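Side-chain contact in protein CT_858 (Chlamydia trachomatis, PDB 3DOR), which is probably a serine-type endopeptidase of the S41 kind, a secreted chlamydial protease known as CPAF: residues Y301-M306 with P315-F320. Residues are numbered along the deposited sequence; the frame is centred on the assembly and turned at random.
Sequences YSWQDM and PPWEEF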
ATOM      1  N   TYR B 301      -8.319 -13.043  13.895  1.00 23.41           N
ATOM      2  CA  TYR B 301      -8.532 -11.698  14.391  1.00 23.94           C
ATOM      3  C   TYR B 301      -8.516 -10.678  13.257  1.00 24.43           C
ATOM      4  O   TYR B 301      -8.581  -9.471  13.486  1.00 24.76           O
ATOM      5  CB  TYR B 301      -7.531 -11.346  15.500  1.00 22.72           C
ATOM      6  CG  TYR B 301      -7.784 -12.159  16.761  1.00 22.16           C
ATOM      7  CD1 TYR B 301      -7.009 -13.281  17.059  1.00 22.02           C
ATOM      8  CD2 TYR B 301      -8.852 -11.856  17.615  1.00 22.57           C
ATOM      9  CE1 TYR B 301      -7.291 -14.090  18.170  1.00 21.39           C
ATOM     10  CE2 TYR B 301      -9.142 -12.666  18.738  1.00 21.76           C
ATOM     11  CZ  TYR B 301      -8.358 -13.780  18.999  1.00 20.13           C
ATOM     12  OH  TYR B 301      -8.648 -14.616  20.057  1.00 23.57           O
ATOM     13  N   SER B 302      -8.414 -11.155  12.025  1.00 25.34           N
ATOM     14  CA  SER B 302      -8.504 -10.233  10.903  1.00 29.40           C
ATOM     15  C   SER B 302      -9.936 -10.524  10.457  1.00 27.98           C
ATOM     16  O   SER B 302     -10.190 -11.356   9.584  1.00 26.53           O
ATOM     17  CB  SER B 302      -7.468 -10.550   9.810  1.00 29.85           C
ATOM     18  OG  SER B 302      -7.742 -11.766   9.165  1.00 40.99           O
ATOM     19  N   TRP B 303     -10.874  -9.856  11.121  1.00 27.12           N
ATOM     20  CA  TRP B 303     -12.296 -10.054  10.879  1.00 29.20           C
ATOM     21  C   TRP B 303     -12.746 -10.092   9.428  1.00 29.80           C
ATOM     22  O   TRP B 303     -13.671 -10.827   9.090  1.00 31.18           O
ATOM     23  CB  TRP B 303     -13.110  -8.996  11.636  1.00 27.76           C
ATOM     24  CG  TRP B 303     -12.682  -7.590  11.372  1.00 27.57           C
ATOM     25  CD1 TRP B 303     -11.627  -6.923  11.941  1.00 29.46           C
ATOM     26  CD2 TRP B 303     -13.315  -6.657  10.489  1.00 28.92           C
ATOM     27  NE1 TRP B 303     -11.572  -5.629  11.467  1.00 28.21           N
ATOM     28  CE2 TRP B 303     -12.595  -5.443  10.575  1.00 27.85           C
ATOM     29  CE3 TRP B 303     -14.421  -6.732   9.634  1.00 28.10           C
ATOM     30  CZ2 TRP B 303     -12.956  -4.308   9.841  1.00 30.23           C
ATOM     31  CZ3 TRP B 303     -14.777  -5.602   8.903  1.00 30.35           C
ATOM     32  CH2 TRP B 303     -14.044  -4.407   9.012  1.00 29.40           C
ATOM     33  N   GLN B 304     -12.097  -9.313   8.574  1.00 31.50           N
ATOM     34  CA  GLN B 304     -12.471  -9.260   7.168  1.00 36.34           C
ATOM     35  C   GLN B 304     -12.214 -10.565   6.409  1.00 37.52           C
ATOM     36  O   GLN B 304     -12.826 -10.815   5.373  1.00 38.03           O
ATOM     37  CB  GLN B 304     -11.745  -8.085   6.489  1.00 40.35           C
ATOM     38  CG  GLN B 304     -11.897  -6.766   7.257  1.00 45.21           C
ATOM     39  CD  GLN B 304     -11.479  -5.532   6.463  1.00 51.75           C
ATOM     40  OE1 GLN B 304     -12.133  -5.149   5.486  1.00 54.46           O
ATOM     41  NE2 GLN B 304     -10.388  -4.899   6.886  1.00 52.54           N
ATOM     42  N   ASP B 305     -11.318 -11.402   6.924  1.00 38.36           N
ATOM     43  CA  ASP B 305     -11.004 -12.669   6.271  1.00 38.01           C
ATOM     44  C   ASP B 305     -11.862 -13.820   6.775  1.00 38.00           C
ATOM     45  O   ASP B 305     -11.619 -14.969   6.415  1.00 38.62           O
ATOM     46  CB  ASP B 305      -9.528 -13.050   6.462  1.00 39.16           C
ATOM     47  CG  ASP B 305      -8.567 -11.980   5.963  1.00 41.12           C
ATOM     48  OD1 ASP B 305      -8.896 -11.275   4.990  1.00 39.01           O
ATOM     49  OD2 ASP B 305      -7.467 -11.862   6.543  1.00 44.52           O
ATOM     50  N   MET B 306     -12.847 -13.536   7.620  1.00 36.93           N
ATOM     51  CA  MET B 306     -13.702 -14.612   8.112  1.00 36.41           C
ATOM     52  C   MET B 306     -14.514 -15.241   6.984  1.00 37.74           C
ATOM     53  O   MET B 306     -15.039 -14.546   6.118  1.00 38.45           O
ATOM     54  CB  MET B 306     -14.667 -14.110   9.189  1.00 34.06           C
ATOM     55  CG  MET B 306     -14.012 -13.776  10.508  1.00 31.36           C
ATOM     56  SD  MET B 306     -15.241 -13.542  11.791  1.00 30.29           S
ATOM     57  CE  MET B 306     -15.618 -15.257  12.227  1.00 22.93           C
ATOM     58  N   PRO B 315     -20.686  -5.597  10.785  1.00 35.66           N
ATOM     59  CA  PRO B 315     -19.368  -6.121  11.157  1.00 35.49           C
ATOM     60  C   PRO B 315     -19.454  -7.304  12.124  1.00 33.71           C
ATOM     61  O   PRO B 315     -20.330  -7.357  12.994  1.00 32.11           O
ATOM     62  CB  PRO B 315     -18.676  -4.901  11.761  1.00 34.01           C
ATOM     63  CG  PRO B 315     -19.820  -4.153  12.392  1.00 34.57           C
ATOM     64  CD  PRO B 315     -20.883  -4.237  11.318  1.00 35.52           C
ATOM     65  N   PRO B 316     -18.527  -8.261  11.991  1.00 33.22           N
ATOM     66  CA  PRO B 316     -18.518  -9.446  12.857  1.00 31.12           C
ATOM     67  C   PRO B 316     -18.560  -9.220  14.364  1.00 28.04           C
ATOM     68  O   PRO B 316     -19.043 -10.079  15.094  1.00 26.91           O
ATOM     69  CB  PRO B 316     -17.281 -10.225  12.383  1.00 31.96           C
ATOM     70  CG  PRO B 316     -16.455  -9.204  11.660  1.00 36.23           C
ATOM     71  CD  PRO B 316     -17.457  -8.334  10.984  1.00 33.67           C
ATOM     72  N   TRP B 317     -18.087  -8.076  14.846  1.00 25.96           N
ATOM     73  CA  TRP B 317     -18.140  -7.851  16.281  1.00 25.38           C
ATOM     74  C   TRP B 317     -19.581  -7.668  16.780  1.00 26.13           C
ATOM     75  O   TRP B 317     -19.866  -7.880  17.958  1.00 24.11           O
ATOM     76  CB  TRP B 317     -17.262  -6.666  16.678  1.00 25.54           C
ATOM     77  CG  TRP B 317     -17.520  -5.411  15.921  1.00 26.28           C
ATOM     78  CD1 TRP B 317     -18.482  -4.478  16.176  1.00 23.43           C
ATOM     79  CD2 TRP B 317     -16.759  -4.917  14.813  1.00 24.68           C
ATOM     80  NE1 TRP B 317     -18.359  -3.424  15.303  1.00 25.58           N
ATOM     81  CE2 TRP B 317     -17.313  -3.666  14.454  1.00 24.39           C
ATOM     82  CE3 TRP B 317     -15.661  -5.411  14.089  1.00 22.39           C
ATOM     83  CZ2 TRP B 317     -16.804  -2.892  13.396  1.00 24.13           C
ATOM     84  CZ3 TRP B 317     -15.154  -4.646  13.034  1.00 22.67           C
ATOM     85  CH2 TRP B 317     -15.729  -3.397  12.701  1.00 23.28           C
ATOM     86  N   GLU B 318     -20.494  -7.295  15.888  1.00 24.29           N
ATOM     87  CA  GLU B 318     -21.894  -7.157  16.293  1.00 26.82           C
ATOM     88  C   GLU B 318     -22.510  -8.540  16.504  1.00 25.73           C
ATOM     89  O   GLU B 318     -23.298  -8.749  17.433  1.00 26.82           O
ATOM     90  CB  GLU B 318     -22.689  -6.367  15.246  1.00 29.16           C
ATOM     91  CG  GLU B 318     -22.637  -4.868  15.511  1.00 34.98           C
ATOM     92  CD  GLU B 318     -23.174  -4.032  14.373  1.00 36.80           C
ATOM     93  OE1 GLU B 318     -24.201  -4.414  13.774  1.00 39.83           O
ATOM     94  OE2 GLU B 318     -22.569  -2.977  14.085  1.00 40.36           O
ATOM     95  N   GLU B 319     -22.145  -9.491  15.654  1.00 23.43           N
ATOM     96  CA  GLU B 319     -22.661 -10.839  15.818  1.00 25.70           C
ATOM     97  C   GLU B 319     -22.052 -11.448  17.084  1.00 25.84           C
ATOM     98  O   GLU B 319     -22.737 -12.134  17.846  1.00 27.64           O
ATOM     99  CB  GLU B 319     -22.313 -11.726  14.622  1.00 26.78           C
ATOM    100  CG  GLU B 319     -22.832 -13.155  14.816  1.00 31.54           C
ATOM    101  CD  GLU B 319     -22.353 -14.116  13.754  1.00 35.80           C
ATOM    102  OE1 GLU B 319     -22.474 -13.775  12.558  1.00 35.26           O
ATOM    103  OE2 GLU B 319     -21.865 -15.218  14.110  1.00 38.09           O
ATOM    104  N   PHE B 320     -20.761 -11.192  17.296  1.00 25.29           N
ATOM    105  CA  PHE B 320     -20.049 -11.704  18.467  1.00 24.92           C
ATOM    106  C   PHE B 320     -20.783 -11.205  19.712  1.00 25.27           C
ATOM    107  O   PHE B 320     -21.038 -11.968  20.651  1.00 25.66           O
ATOM    108  CB  PHE B 320     -18.602 -11.193  18.465  1.00 23.33           C
ATOM    109  CG  PHE B 320     -17.729 -11.793  19.544  1.00 23.47           C
ATOM    110  CD1 PHE B 320     -16.973 -12.930  19.291  1.00 21.72           C
ATOM    111  CD2 PHE B 320     -17.646 -11.207  20.798  1.00 21.99           C
ATOM    112  CE1 PHE B 320     -16.139 -13.475  20.275  1.00 22.24           C
ATOM    113  CE2 PHE B 320     -16.812 -11.748  21.790  1.00 24.18           C
ATOM    114  CZ  PHE B 320     -16.060 -12.883  21.521  1.00 20.21           C
TER
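Trp303 offers one face of its indole to Trp317 and has the CG of its own neighbour Gln304 against the other, offset toward the rim. The pair is a T-shaped (edge-to-face) stack: the six-membered rings have centroids 4.9 Å apart and planes at 76°. Trp317 CZ3 stands over the centre of the Trp303 ring system, 3.6 Å from CE2, while Trp317 itself is met at its edge and carries Pro315 CB over one face. The stack lies within the peptidase S41 region, where the loop after strand 290-297 makes a 3-10 turn at 303-305 and meets the first turn of helix 316-330. In Trp303 CG sits between the backbone N and the carbonyl carbon (chi1 53°); the same choice in Trp317 goes with a side chain whose far edge, CZ3 and CH2, reaches the Trp303 face. Pro316 crosses the Trp303 side chain at about a right angle; its CD lies 3.7 Å from Trp303 CE3, an oblique approach to the ring. No hydrogen bond joins the segments, so the evidence is of apolar contact, with 203 Å² buried in total. The polar edge of Trp303 is engaged outside them, NE1 bonding to Glu403 OE1, and Tyr348 touches both indoles. Met306 extends the apolar patch, its SD 3.9 Å from Pro316 CB, and the tightest approach is Trp303 CB to Pro316 CG at 3.4 Å.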